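Local coordinates for protein cortical-lytic enzyme (Clostridium perfringens, PDB 5JIP) that hydrolyses spore-cortex peptidoglycan during germination as a family 25 muramidase, probably by lysozyme-type cleavage of its glycan strands, at residues A[7-12]-A[219-224]; A[17-22]-A[215-220]; A[147-152]-A[174-179]; A[178-183]-A[201-206]. All blocks are in the same frame, centred on the assembly; numbering follows the deposited sequence.

How the contacts relate
All four contacts reach one curled mixed sheet, the barrel of a glycoside hydrolase family 25 fold, contact 1 through a loop that packs beside it, and their centres lie about 10 to 17 Å apart. Contacts 1 and 2 share strand 217-221: they join the N-terminal loop and strand 15-19 to the end of the barrel sequence, so both close the chain over some 190 to 210 residues. Contacts 3 and 4 fall within that span and link the consecutive strands 147-151, 175-178 and 201-208. Contact 4 touches all three others, since strand 201-208 lies between 175-178 and 217-221. The set therefore traces the closing arc of the barrel, with contact 1 nearest the magnesium site.

Contact 1 (A[7-12]-A[219-224])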
loop_
_atom_site.group_PDB
_atom_site.type_symbol
_atom_site.label_atom_id
_atom_site.label_comp_id
_atom_site.label_asym_id
_atom_site.label_seq_id
_atom_site.Cartn_x
_atom_site.Cartn_y
_atom_site.Cartn_z
ATOM N N GLN A 7 -23.737 -0.588 -0.921
ATOM C CA GLN A 7 -22.819 -1.124 0.067
ATOM C C GLN A 7 -23.518 -1.134 1.419
ATOM O O GLN A 7 -23.768 -0.078 2.005
ATOM C CB GLN A 7 -21.531 -0.294 0.120
ATOM C CG GLN A 7 -20.554 -0.697 1.200
ATOM C CD GLN A 7 -19.421 0.290 1.319
ATOM O OE1 GLN A 7 -19.161 1.072 0.410
ATOM N NE2 GLN A 7 -18.777 0.304 2.478
ATOM N N ASP A 8 -23.822 -2.323 1.907
ATOM C CA ASP A 8 -24.400 -2.480 3.233
ATOM C C ASP A 8 -23.293 -2.505 4.286
ATOM O O ASP A 8 -22.103 -2.660 3.973
ATOM C CB ASP A 8 -25.216 -3.770 3.284
ATOM C CG ASP A 8 -26.227 -3.781 4.414
ATOM O OD1 ASP A 8 -26.167 -2.904 5.293
ATOM O OD2 ASP A 8 -27.104 -4.663 4.405
ATOM N N LYS A 9 -23.692 -2.343 5.557
ATOM C CA LYS A 9 -22.818 -2.729 6.656
ATOM C C LYS A 9 -22.800 -4.251 6.752
ATOM O O LYS A 9 -23.501 -4.940 6.018
ATOM C CB LYS A 9 -23.261 -2.076 7.972
ATOM C CG LYS A 9 -24.688 -2.405 8.422
ATOM C CD LYS A 9 -24.777 -3.639 9.296
ATOM C CE LYS A 9 -23.996 -3.499 10.599
ATOM N NZ LYS A 9 -24.124 -4.681 11.484
ATOM N N ASN A 10 -21.957 -4.780 7.637
ATOM C CA ASN A 10 -21.847 -6.235 7.775
ATOM C C ASN A 10 -21.530 -6.595 9.226
ATOM O O ASN A 10 -21.380 -5.698 10.064
ATOM C CB ASN A 10 -20.782 -6.793 6.822
ATOM C CG ASN A 10 -19.372 -6.412 7.226
ATOM O OD1 ASN A 10 -18.748 -7.053 8.094
ATOM N ND2 ASN A 10 -18.850 -5.389 6.584
ATOM N N PRO A 11 -21.426 -7.879 9.574
ATOM C CA PRO A 11 -21.230 -8.227 10.993
ATOM C C PRO A 11 -19.969 -7.669 11.601
ATOM O O PRO A 11 -19.901 -7.502 12.827
ATOM C CB PRO A 11 -21.203 -9.765 10.960
ATOM C CG PRO A 11 -22.105 -10.103 9.853
ATOM C CD PRO A 11 -21.788 -9.067 8.783
ATOM N N LEU A 12 -18.949 -7.408 10.801
ATOM C CA LEU A 12 -17.716 -6.903 11.363
ATOM C C LEU A 12 -17.711 -5.390 11.484
ATOM O O LEU A 12 -16.745 -4.842 12.022
ATOM C CB LEU A 12 -16.511 -7.335 10.519
ATOM C CG LEU A 12 -16.317 -8.852 10.467
ATOM C CD1 LEU A 12 -15.207 -9.209 9.478
ATOM C CD2 LEU A 12 -16.005 -9.391 11.866
ATOM N N LEU A 219 -25.734 8.035 15.002
ATOM C CA LEU A 219 -25.034 6.757 15.069
ATOM C C LEU A 219 -24.494 6.365 13.697
ATOM O O LEU A 219 -25.081 6.682 12.653
ATOM C CB LEU A 219 -25.932 5.659 15.588
ATOM C CG LEU A 219 -26.454 5.871 17.026
ATOM C CD1 LEU A 219 -27.422 4.766 17.372
ATOM C CD2 LEU A 219 -25.290 5.969 18.033
ATOM N N ASN A 220 -23.388 5.627 13.716
ATOM C CA ASN A 220 -22.590 5.402 12.516
ATOM C C ASN A 220 -22.064 3.981 12.464
ATOM O O ASN A 220 -21.620 3.429 13.479
ATOM C CB ASN A 220 -21.372 6.329 12.470
ATOM C CG ASN A 220 -21.743 7.789 12.588
ATOM O OD1 ASN A 220 -22.180 8.398 11.623
ATOM N ND2 ASN A 220 -21.506 8.374 13.759
ATOM N N TRP A 221 -22.083 3.416 11.264
ATOM C CA TRP A 221 -21.301 2.234 10.952
ATOM C C TRP A 221 -19.966 2.649 10.349
ATOM O O TRP A 221 -19.891 3.582 9.537
ATOM C CB TRP A 221 -22.032 1.314 9.965
ATOM C CG TRP A 221 -23.370 0.840 10.429
ATOM C CD1 TRP A 221 -24.571 1.142 9.870
ATOM C CD2 TRP A 221 -23.646 -0.008 11.561
ATOM N NE1 TRP A 221 -25.583 0.529 10.559
ATOM C CE2 TRP A 221 -25.051 -0.174 11.614
ATOM C CE3 TRP A 221 -22.851 -0.652 12.511
ATOM C CZ2 TRP A 221 -25.673 -0.959 12.578
ATOM C CZ3 TRP A 221 -23.472 -1.422 13.500
ATOM C CH2 TRP A 221 -24.872 -1.578 13.514
ATOM N N GLY A 222 -18.922 1.927 10.732
ATOM C CA GLY A 222 -17.594 2.168 10.230
ATOM C C GLY A 222 -16.995 0.954 9.541
ATOM O O GLY A 222 -17.661 -0.061 9.297
ATOM N N PRO A 223 -15.701 1.049 9.231
ATOM C CA PRO A 223 -14.975 -0.076 8.634
ATOM C C PRO A 223 -14.970 -1.312 9.526
ATOM O O PRO A 223 -15.247 -1.264 10.721
ATOM C CB PRO A 223 -13.550 0.472 8.455
ATOM C CG PRO A 223 -13.660 1.951 8.608
ATOM C CD PRO A 223 -14.827 2.195 9.501
ATOM N N ASN A 224 -14.613 -2.443 8.913
ATOM C CA ASN A 224 -14.517 -3.697 9.642
ATOM C C ASN A 224 -13.483 -3.646 10.750
ATOM O O ASN A 224 -13.606 -4.372 11.746
ATOM C CB ASN A 224 -14.182 -4.814 8.673
ATOM C CG ASN A 224 -15.336 -5.130 7.755
ATOM O OD1 ASN A 224 -16.394 -4.495 7.821
ATOM N ND2 ASN A 224 -15.156 -6.126 6.911
#
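Asn224, Lys9 and Trp221 carry this surface contact, with Leu12 filling in beside the first. Lys9 packs on the indole of Trp221 with its whole chain. Its CG starts between the backbone N and the carbonyl carbon, and bends at chi2 (90°) and chi3 fold the chain down onto the ring. CB and CG follow the pyrrole side, from CG to NE1 of Trp221, while CE sits almost exactly above the six-membered ring, 3.3 Å from its centroid, a CH-pi contact. Lys9 NZ lies farther along the same face, 4.0 Å from that centroid, in cation-pi geometry. A weak bond from Lys9 NZ to Asn10 O, 3.3 Å long, also holds the ammonium. The Phe204 ring stacks on Trp221 as well, and Trp202 and Phe15 meet it obliquely.

Family 25 enzymes have a modified (beta/alpha) barrel, and here the loop ahead of its first strand, 15-19, lies against the chain leaving its last, 217-221. The chain then runs on to the magnesium site of Asp227, Met230, Asp258 and Asp304; the Pro223 side chain is about 8 Å from the ion.

At the far end two amides cross, their planes 78° apart. Asn10 ND2 donates to Asn224 OD1 over 2.9 Å, entering in the carbonyl plane on a lone pair. Asn10 OD1 meanwhile accepts from Leu12 N at 2.7 Å, an Asx turn that fixes the rotation of the donor amide. Leu12 CB then rests 3.7 Å from Asn224 CG, and Asn224 CA points its hydrogen at Leu12 O.

Contact 2 (A[17-22]-A[215-220]); sequences PDLNEF and SPVDLN
Asp18 holds CG in the crowded position between its backbone N and carbonyl carbon (chi1 56°), whereas Asp218 (chi1 -64°) and Asn220 (chi1 -55°) place CG anti to the carbonyl carbon. These rotations gather three polar ends on one face of the antiparallel pair. Asn220 ND2 donates to Asp18 OD1 at 2.8 Å along a nearly straight line, meeting the anti lone pair of that oxygen; Asn220 ND2 also donates to Gly16 O, and Gln203 NE2 gives Asp18 OD1 a second donor. Asp18 OD2 lies 2.6 Å from Asp218 OD2, a spacing at which one acid is probably protonated. Such proximity would be expected to raise the pKa of at least one of the two acids.

The backbones are joined more loosely. Asp18 N reaches Asp218 O at 3.2 Å, from above the carbonyl plane, and a water bridges Asp18 O, at 2.7 Å, to Asp218 N, at 2.8 Å. Beneath, on the apolar face, Val217 CG2 packs on Leu19 CD2 at 3.7 Å, and Pro17 CB touches both Val217 CG2 and Leu219 CD2.

A buffer molecule lies about 3 Å from the Asp218 side chain, which suggests a pocket here. Strand 15-19 pairs in parallel with 38-44 through Pro17 and Leu19, and strand 217-221 runs antiparallel to 201-208, so this pairing closes the barrel between its first and last strands.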
loop_
_atom_site.group_PDB
_atom_site.type_symbol
_atom_site.label_atom_id
_atom_site.label_comp_id
_atom_site.label_asym_id
_atom_site.label_seq_id
_atom_site.Cartn_x
_atom_site.Cartn_y
_atom_site.Cartn_z
ATOM N N PRO A 17 -20.985 6.704 17.979
ATOM C CA PRO A 17 -21.744 7.939 17.815
ATOM C C PRO A 17 -20.871 9.089 17.344
ATOM O O PRO A 17 -19.644 9.057 17.441
ATOM C CB PRO A 17 -22.253 8.197 19.239
ATOM C CG PRO A 17 -21.082 7.741 20.087
ATOM C CD PRO A 17 -20.585 6.494 19.391
ATOM N N ASP A 18 -21.532 10.134 16.850
ATOM C CA ASP A 18 -20.881 11.436 16.821
ATOM C C ASP A 18 -21.668 12.395 17.701
ATOM O O ASP A 18 -22.898 12.286 17.838
ATOM C CB ASP A 18 -20.698 11.988 15.393
ATOM C CG ASP A 18 -21.997 12.082 14.618
ATOM O OD1 ASP A 18 -22.389 11.069 14.003
ATOM O OD2 ASP A 18 -22.610 13.171 14.615
ATOM N N LEU A 19 -20.922 13.304 18.331
ATOM C CA LEU A 19 -21.401 14.135 19.436
ATOM C C LEU A 19 -20.911 15.567 19.261
ATOM O O LEU A 19 -19.932 15.831 18.559
ATOM C CB LEU A 19 -20.896 13.617 20.795
ATOM C CG LEU A 19 -21.084 12.144 21.160
ATOM C CD1 LEU A 19 -20.284 11.811 22.428
ATOM C CD2 LEU A 19 -22.539 11.830 21.347
ATOM N N ASN A 20 -21.596 16.502 19.916
ATOM C CA ASN A 20 -21.108 17.870 19.988
ATOM C C ASN A 20 -21.625 18.493 21.282
ATOM O O ASN A 20 -22.154 17.800 22.150
ATOM C CB ASN A 20 -21.496 18.667 18.737
ATOM C CG ASN A 20 -23.004 18.788 18.541
ATOM O OD1 ASN A 20 -23.795 18.752 19.488
ATOM N ND2 ASN A 20 -23.401 18.906 17.291
ATOM N N GLU A 21 -21.443 19.807 21.422
ATOM C CA GLU A 21 -21.787 20.449 22.690
ATOM C C GLU A 21 -23.269 20.354 23.038
ATOM O O GLU A 21 -23.640 20.607 24.198
ATOM C CB GLU A 21 -21.355 21.906 22.646
ATOM C CG GLU A 21 -22.146 22.772 21.701
ATOM C CD GLU A 21 -21.596 24.175 21.665
ATOM O OE1 GLU A 21 -22.154 25.044 22.391
ATOM O OE2 GLU A 21 -20.590 24.394 20.954
ATOM N N PHE A 22 -24.119 19.992 22.085
ATOM C CA PHE A 22 -25.554 19.881 22.344
ATOM C C PHE A 22 -25.963 18.469 22.708
ATOM O O PHE A 22 -27.131 18.225 23.015
ATOM C CB PHE A 22 -26.343 20.402 21.116
ATOM C CG PHE A 22 -25.880 21.758 20.671
ATOM C CD1 PHE A 22 -26.005 22.846 21.521
ATOM C CD2 PHE A 22 -25.289 21.951 19.419
ATOM C CE1 PHE A 22 -25.557 24.076 21.140
ATOM C CE2 PHE A 22 -24.831 23.174 19.044
ATOM C CZ PHE A 22 -24.971 24.250 19.887
ATOM N N SER A 215 -29.510 12.134 24.939
ATOM C CA SER A 215 -30.304 12.681 23.852
ATOM C C SER A 215 -30.316 11.725 22.657
ATOM O O SER A 215 -29.452 10.858 22.536
ATOM C CB SER A 215 -29.748 14.049 23.438
ATOM O OG SER A 215 -28.322 14.069 23.433
ATOM N N PRO A 216 -31.320 11.825 21.791
ATOM C CA PRO A 216 -31.279 11.090 20.516
ATOM C C PRO A 216 -29.997 11.451 19.780
ATOM O O PRO A 216 -29.659 12.622 19.638
ATOM C CB PRO A 216 -32.519 11.593 19.776
ATOM C CG PRO A 216 -33.428 12.149 20.881
ATOM C CD PRO A 216 -32.478 12.733 21.873
ATOM N N VAL A 217 -29.265 10.442 19.333
ATOM C CA VAL A 217 -27.868 10.635 18.994
ATOM C C VAL A 217 -27.611 10.149 17.565
ATOM O O VAL A 217 -28.278 9.231 17.073
ATOM C CB VAL A 217 -26.979 9.913 20.049
ATOM C CG1 VAL A 217 -27.227 8.399 20.034
ATOM C CG2 VAL A 217 -25.507 10.228 19.845
ATOM N N ASP A 218 -26.666 10.806 16.893
ATOM C CA ASP A 218 -26.168 10.354 15.592
ATOM C C ASP A 218 -25.389 9.059 15.769
ATOM O O ASP A 218 -24.477 8.990 16.594
ATOM C CB ASP A 218 -25.233 11.385 14.951
ATOM C CG ASP A 218 -25.886 12.706 14.603
ATOM O OD1 ASP A 218 -27.133 12.815 14.587
ATOM O OD2 ASP A 218 -25.117 13.654 14.303
ATOM N N LEU A 219 -25.734 8.035 15.002
ATOM C CA LEU A 219 -25.034 6.757 15.069
ATOM C C LEU A 219 -24.494 6.365 13.697
ATOM O O LEU A 219 -25.081 6.682 12.653
ATOM C CB LEU A 219 -25.932 5.659 15.588
ATOM C CG LEU A 219 -26.454 5.871 17.026
ATOM C CD1 LEU A 219 -27.422 4.766 17.372
ATOM C CD2 LEU A 219 -25.290 5.969 18.033
ATOM N N ASN A 220 -23.388 5.627 13.716
ATOM C CA ASN A 220 -22.590 5.402 12.516
ATOM C C ASN A 220 -22.064 3.981 12.464
ATOM O O ASN A 220 -21.620 3.429 13.479
ATOM C CB ASN A 220 -21.372 6.329 12.470
ATOM C CG ASN A 220 -21.743 7.789 12.588
ATOM O OD1 ASN A 220 -22.180 8.398 11.623
ATOM N ND2 ASN A 220 -21.506 8.374 13.759
HETATM O O HOH W 1 -25.470 13.102 18.017
HETATM O O HOH W 2 -28.247 16.131 20.852
#

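Contact 3 (A[147-152]-A[174-179]); sequences MLYTGL and PLWIAM
Tyr149 and Trp176 sit abreast on one face of two parallel strands, both with CG anti to the backbone N, and meet edge to face. The tyrosine offers its edge: CD2 stands 3.4 Å above the indole plane, and the ring planes are turned 84° apart. This T-shaped pair has a 4.8 Å separation between the centroids of the Tyr149 ring and the Trp176 five-membered ring. At the far end of the phenol, Tyr149 OH is 3.3 Å from Ala178 CB, while its polar partner is Gln203. Trp176 NE1 donates to Asn220 OD1. On the other flank of the indole, the thioether of Met147 crosses at about a right angle, with SD 3.8 Å from Trp176 CB.

A regular ladder keeps the register. Trp176 N donates to Leu148 O at 2.8 Å, nearly along the C=O axis, and four more backbone bonds run from Leu148 N to Leu152 N. The last, Leu152 N to Ala178 O at 2.9 Å, comes where helix 152-157 starts, with Gly151 at its N-cap position; Leu152 CD2 lies alongside Met179 SD.

The pair forms the fifth beta-alpha-beta step of the barrel: strand 147-151, helix 152-157 and strand 175-178, flanked by 111-113 on one edge and 201-208 on the other.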
loop_
_atom_site.group_PDB
_atom_site.type_symbol
_atom_site.label_atom_id
_atom_site.label_comp_id
_atom_site.label_asym_id
_atom_site.label_seq_id
_atom_site.Cartn_x
_atom_site.Cartn_y
_atom_site.Cartn_z
ATOM N N MET A 147 -11.157 13.165 6.014
ATOM C CA MET A 147 -12.403 12.508 5.604
ATOM C C MET A 147 -13.494 13.551 5.385
ATOM O O MET A 147 -13.543 14.560 6.091
ATOM C CB MET A 147 -12.850 11.471 6.649
ATOM C CG MET A 147 -14.213 10.830 6.361
ATOM S SD MET A 147 -14.396 9.152 7.000
ATOM C CE MET A 147 -14.462 9.463 8.749
ATOM N N LEU A 148 -14.326 13.323 4.360
ATOM C CA LEU A 148 -15.472 14.176 4.046
ATOM C C LEU A 148 -16.754 13.562 4.589
ATOM O O LEU A 148 -17.052 12.387 4.336
ATOM C CB LEU A 148 -15.614 14.391 2.536
ATOM C CG LEU A 148 -16.813 15.278 2.129
ATOM C CD1 LEU A 148 -16.545 16.666 2.568
ATOM C CD2 LEU A 148 -17.034 15.193 0.619
ATOM N N TYR A 149 -17.491 14.346 5.377
ATOM C CA TYR A 149 -18.845 14.004 5.763
ATOM C C TYR A 149 -19.836 14.835 4.956
ATOM O O TYR A 149 -19.711 16.066 4.884
ATOM C CB TYR A 149 -19.103 14.244 7.251
ATOM C CG TYR A 149 -20.579 14.153 7.600
ATOM C CD1 TYR A 149 -21.443 15.224 7.368
ATOM C CD2 TYR A 149 -21.108 13.015 8.196
ATOM C CE1 TYR A 149 -22.782 15.150 7.662
ATOM C CE2 TYR A 149 -22.481 12.951 8.530
ATOM C CZ TYR A 149 -23.302 14.031 8.253
ATOM O OH TYR A 149 -24.641 14.012 8.554
ATOM N N THR A 150 -20.838 14.168 4.391
ATOM C CA THR A 150 -21.939 14.857 3.754
ATOM C C THR A 150 -23.085 13.871 3.638
ATOM O O THR A 150 -22.908 12.672 3.819
ATOM C CB THR A 150 -21.514 15.432 2.384
ATOM O OG1 THR A 150 -22.518 16.334 1.914
ATOM C CG2 THR A 150 -21.337 14.361 1.386
ATOM N N GLY A 151 -24.273 14.396 3.300
ATOM C CA GLY A 151 -25.453 13.579 3.146
ATOM C C GLY A 151 -25.731 13.183 1.699
ATOM O O GLY A 151 -25.321 13.858 0.758
ATOM N N LEU A 152 -26.453 12.066 1.546
ATOM C CA LEU A 152 -26.859 11.615 0.219
ATOM C C LEU A 152 -27.705 12.671 -0.478
ATOM O O LEU A 152 -27.502 12.962 -1.666
ATOM C CB LEU A 152 -27.628 10.294 0.335
ATOM C CG LEU A 152 -28.087 9.639 -0.992
ATOM C CD1 LEU A 152 -26.903 9.412 -1.903
ATOM C CD2 LEU A 152 -28.840 8.315 -0.781
ATOM N N PRO A 174 -11.673 9.797 1.842
ATOM C CA PRO A 174 -12.559 8.902 2.595
ATOM C C PRO A 174 -13.910 9.568 2.735
ATOM O O PRO A 174 -13.989 10.775 2.976
ATOM C CB PRO A 174 -11.855 8.724 3.949
ATOM C CG PRO A 174 -10.441 9.094 3.695
ATOM C CD PRO A 174 -10.486 10.177 2.610
ATOM N N LEU A 175 -14.969 8.766 2.579
ATOM C CA LEU A 175 -16.346 9.247 2.634
ATOM C C LEU A 175 -17.071 8.750 3.879
ATOM O O LEU A 175 -17.189 7.539 4.116
ATOM C CB LEU A 175 -17.133 8.818 1.394
ATOM C CG LEU A 175 -18.606 9.195 1.376
ATOM C CD1 LEU A 175 -18.768 10.688 1.327
ATOM C CD2 LEU A 175 -19.275 8.530 0.212
ATOM N N TRP A 176 -17.606 9.700 4.623
ATOM C CA TRP A 176 -18.563 9.453 5.700
ATOM C C TRP A 176 -19.922 9.943 5.193
ATOM O O TRP A 176 -20.170 11.153 5.099
ATOM C CB TRP A 176 -18.084 10.170 6.948
ATOM C CG TRP A 176 -18.939 10.079 8.169
ATOM C CD1 TRP A 176 -20.087 9.354 8.366
ATOM C CD2 TRP A 176 -18.681 10.763 9.382
ATOM N NE1 TRP A 176 -20.548 9.546 9.646
ATOM C CE2 TRP A 176 -19.712 10.422 10.288
ATOM C CE3 TRP A 176 -17.687 11.654 9.786
ATOM C CZ2 TRP A 176 -19.774 10.948 11.578
ATOM C CZ3 TRP A 176 -17.739 12.168 11.081
ATOM C CH2 TRP A 176 -18.777 11.818 11.954
ATOM N N ILE A 177 -20.772 9.015 4.793
ATOM C CA ILE A 177 -22.013 9.378 4.126
ATOM C C ILE A 177 -23.159 9.252 5.111
ATOM O O ILE A 177 -23.257 8.278 5.869
ATOM C CB ILE A 177 -22.281 8.533 2.868
ATOM C CG1 ILE A 177 -23.463 9.141 2.103
ATOM C CG2 ILE A 177 -22.503 7.067 3.230
ATOM C CD1 ILE A 177 -23.670 8.560 0.720
ATOM N N ALA A 178 -24.029 10.249 5.097
ATOM C CA ALA A 178 -25.257 10.214 5.878
ATOM C C ALA A 178 -26.412 9.823 4.965
ATOM O O ALA A 178 -26.629 10.461 3.933
ATOM C CB ALA A 178 -25.521 11.572 6.511
ATOM N N MET A 179 -27.136 8.772 5.343
ATOM C CA MET A 179 -28.389 8.399 4.706
ATOM C C MET A 179 -29.226 7.716 5.772
ATOM O O MET A 179 -28.905 6.595 6.183
ATOM C CB MET A 179 -28.189 7.465 3.525
ATOM C CG MET A 179 -29.541 7.198 2.836
ATOM S SD MET A 179 -29.432 5.747 1.878
ATOM C CE MET A 179 -29.482 4.494 3.166
#

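Contact 4 (A[178-183]-A[201-206])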
loop_
_atom_site.group_PDB
_atom_site.type_symbol
_atom_site.label_atom_id
_atom_site.label_comp_id
_atom_site.label_asym_id
_atom_site.label_seq_id
_atom_site.Cartn_x
_atom_site.Cartn_y
_atom_site.Cartn_z
ATOM N N ALA A 178 -24.029 10.249 5.097
ATOM C CA ALA A 178 -25.257 10.214 5.878
ATOM C C ALA A 178 -26.412 9.823 4.965
ATOM O O ALA A 178 -26.629 10.461 3.933
ATOM C CB ALA A 178 -25.521 11.572 6.511
ATOM N N MET A 179 -27.136 8.772 5.343
ATOM C CA MET A 179 -28.389 8.399 4.706
ATOM C C MET A 179 -29.226 7.716 5.772
ATOM O O MET A 179 -28.905 6.595 6.183
ATOM C CB MET A 179 -28.189 7.465 3.525
ATOM C CG MET A 179 -29.541 7.198 2.836
ATOM S SD MET A 179 -29.432 5.747 1.878
ATOM C CE MET A 179 -29.482 4.494 3.166
ATOM N N TYR A 180 -30.303 8.377 6.180
ATOM C CA TYR A 180 -31.108 7.948 7.320
ATOM C C TYR A 180 -32.215 6.997 6.872
ATOM O O TYR A 180 -33.050 7.354 6.032
ATOM C CB TYR A 180 -31.692 9.181 8.021
ATOM C CG TYR A 180 -30.650 10.146 8.547
ATOM C CD1 TYR A 180 -29.326 9.756 8.725
ATOM C CD2 TYR A 180 -30.997 11.437 8.882
ATOM C CE1 TYR A 180 -28.382 10.653 9.219
ATOM C CE2 TYR A 180 -30.105 12.311 9.363
ATOM C CZ TYR A 180 -28.788 11.938 9.536
ATOM O OH TYR A 180 -27.916 12.883 10.018
ATOM N N THR A 181 -32.228 5.792 7.447
ATOM C CA THR A 181 -33.267 4.823 7.119
ATOM C C THR A 181 -34.651 5.241 7.640
ATOM O O THR A 181 -35.664 4.719 7.158
ATOM C CB THR A 181 -32.862 3.451 7.659
ATOM O OG1 THR A 181 -32.583 3.534 9.055
ATOM C CG2 THR A 181 -31.623 2.950 6.945
ATOM N N ARG A 182 -34.722 6.185 8.579
ATOM C CA ARG A 182 -36.010 6.689 9.065
ATOM C C ARG A 182 -36.775 7.489 8.014
ATOM O O ARG A 182 -37.973 7.749 8.201
ATOM C CB ARG A 182 -35.814 7.560 10.328
ATOM C CG ARG A 182 -35.205 8.946 10.098
ATOM C CD ARG A 182 -35.341 9.867 11.311
ATOM N NE ARG A 182 -34.583 11.114 11.159
ATOM C CZ ARG A 182 -34.994 12.193 10.498
ATOM N NH1 ARG A 182 -36.177 12.206 9.892
ATOM N NH2 ARG A 182 -34.204 13.258 10.418
ATOM N N ILE A 183 -36.127 7.892 6.925
ATOM C CA ILE A 183 -36.780 8.639 5.858
ATOM C C ILE A 183 -37.315 7.619 4.852
ATOM O O ILE A 183 -36.510 6.914 4.222
ATOM C CB ILE A 183 -35.819 9.638 5.207
ATOM C CG1 ILE A 183 -35.376 10.674 6.258
ATOM C CG2 ILE A 183 -36.490 10.360 4.035
ATOM C CD1 ILE A 183 -34.205 11.474 5.848
ATOM N N MET A 201 -17.562 5.421 6.396
ATOM C CA MET A 201 -18.558 5.382 7.467
ATOM C C MET A 201 -19.912 5.769 6.898
ATOM O O MET A 201 -20.009 6.462 5.883
ATOM C CB MET A 201 -18.193 6.315 8.614
ATOM C CG MET A 201 -16.963 5.887 9.376
ATOM S SD MET A 201 -16.559 6.963 10.804
ATOM C CE MET A 201 -18.116 7.620 11.307
ATOM N N TRP A 202 -20.950 5.284 7.556
ATOM C CA TRP A 202 -22.339 5.528 7.177
ATOM C C TRP A 202 -23.098 5.970 8.423
ATOM O O TRP A 202 -23.227 5.194 9.377
ATOM C CB TRP A 202 -22.955 4.269 6.570
ATOM C CG TRP A 202 -24.448 4.275 6.385
ATOM C CD1 TRP A 202 -25.274 5.351 6.272
ATOM C CD2 TRP A 202 -25.293 3.112 6.311
ATOM N NE1 TRP A 202 -26.591 4.931 6.106
ATOM C CE2 TRP A 202 -26.618 3.559 6.149
ATOM C CE3 TRP A 202 -25.044 1.741 6.357
ATOM C CZ2 TRP A 202 -27.685 2.676 6.029
ATOM C CZ3 TRP A 202 -26.107 0.870 6.249
ATOM C CH2 TRP A 202 -27.403 1.334 6.079
ATOM N N GLN A 203 -23.543 7.228 8.428
ATOM C CA GLN A 203 -24.412 7.753 9.473
ATOM C C GLN A 203 -25.836 7.363 9.102
ATOM O O GLN A 203 -26.387 7.883 8.123
ATOM C CB GLN A 203 -24.287 9.264 9.581
ATOM C CG GLN A 203 -24.922 9.835 10.836
ATOM C CD GLN A 203 -24.812 11.327 10.836
ATOM O OE1 GLN A 203 -25.470 12.002 10.056
ATOM N NE2 GLN A 203 -23.963 11.858 11.715
ATOM N N PHE A 204 -26.393 6.388 9.818
ATOM C CA PHE A 204 -27.686 5.827 9.445
ATOM C C PHE A 204 -28.846 6.400 10.250
ATOM O O PHE A 204 -30.003 6.166 9.891
ATOM C CB PHE A 204 -27.660 4.288 9.559
ATOM C CG PHE A 204 -27.432 3.775 10.956
ATOM C CD1 PHE A 204 -26.136 3.555 11.419
ATOM C CD2 PHE A 204 -28.496 3.525 11.801
ATOM C CE1 PHE A 204 -25.907 3.101 12.700
ATOM C CE2 PHE A 204 -28.274 3.075 13.099
ATOM C CZ PHE A 204 -26.977 2.874 13.549
ATOM N N THR A 205 -28.582 7.171 11.305
ATOM C CA THR A 205 -29.667 7.831 12.005
ATOM C C THR A 205 -29.125 9.061 12.703
ATOM O O THR A 205 -27.938 9.132 13.029
ATOM C CB THR A 205 -30.326 6.901 13.027
ATOM O OG1 THR A 205 -31.428 7.571 13.626
ATOM C CG2 THR A 205 -29.345 6.511 14.096
ATOM N N ASP A 206 -30.020 10.015 12.927
ATOM C CA ASP A 206 -29.781 11.153 13.796
ATOM C C ASP A 206 -30.588 11.061 15.083
ATOM O O ASP A 206 -30.540 11.988 15.896
ATOM C CB ASP A 206 -30.120 12.457 13.079
ATOM C CG ASP A 206 -31.571 12.514 12.600
ATOM O OD1 ASP A 206 -32.222 11.476 12.535
ATOM O OD2 ASP A 206 -32.040 13.609 12.249
HETATM O O HOH W 3 -32.587 6.789 10.561
#
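The chain leaving strand 175-178 runs beside strand 201-208 with one parallel bridge, Ala178 with Gln203, before it swings off into a type I turn from Tyr180 to Ile183. Met179 N donates to Gln203 O at 3.0 Å, close to the C=O axis. Two residues on, the bond from Thr181 N to Phe204 O is weak, at 3.3 Å, so the pairing frays there. A water takes over, accepting from Arg182 N and donating to Phe204 O.

Side chains tie down the divergent ends. Trp202 NE1 donates to Met179 O at 2.9 Å, in the indole plane and on a carbonyl lone pair; Met179 CE packs near Trp202 CZ2. Tyr180 and Gln203 lie side by side, pointing the same way. Tyr180 OH donates to Gln203 OE1 over 2.6 Å, but comes from 45° out of the amide carbonyl plane, and Tyr149 OH binds that oxygen too. One face of the phenol receives the backbone of Thr205 and Asp206, with Asp206 N 4.0 Å above the ring centre. Beyond it, Arg182, extended from CG to NE, grips Asp206 side-on in a two-pronged salt bridge. Arg182 NE meets Asp206 OD1 at 2.8 Å and Arg182 NH2 meets Asp206 OD2 at 2.9 Å, both on syn lone pairs, with the two planes only 15° apart.

Tyr180 N and Gln203 NE2 bind buffer molecules where the parallel strands end, and a pocket at this C-terminal rim is consistent with the substrate cleft of a family 25 (beta/alpha)5(beta)3 barrel.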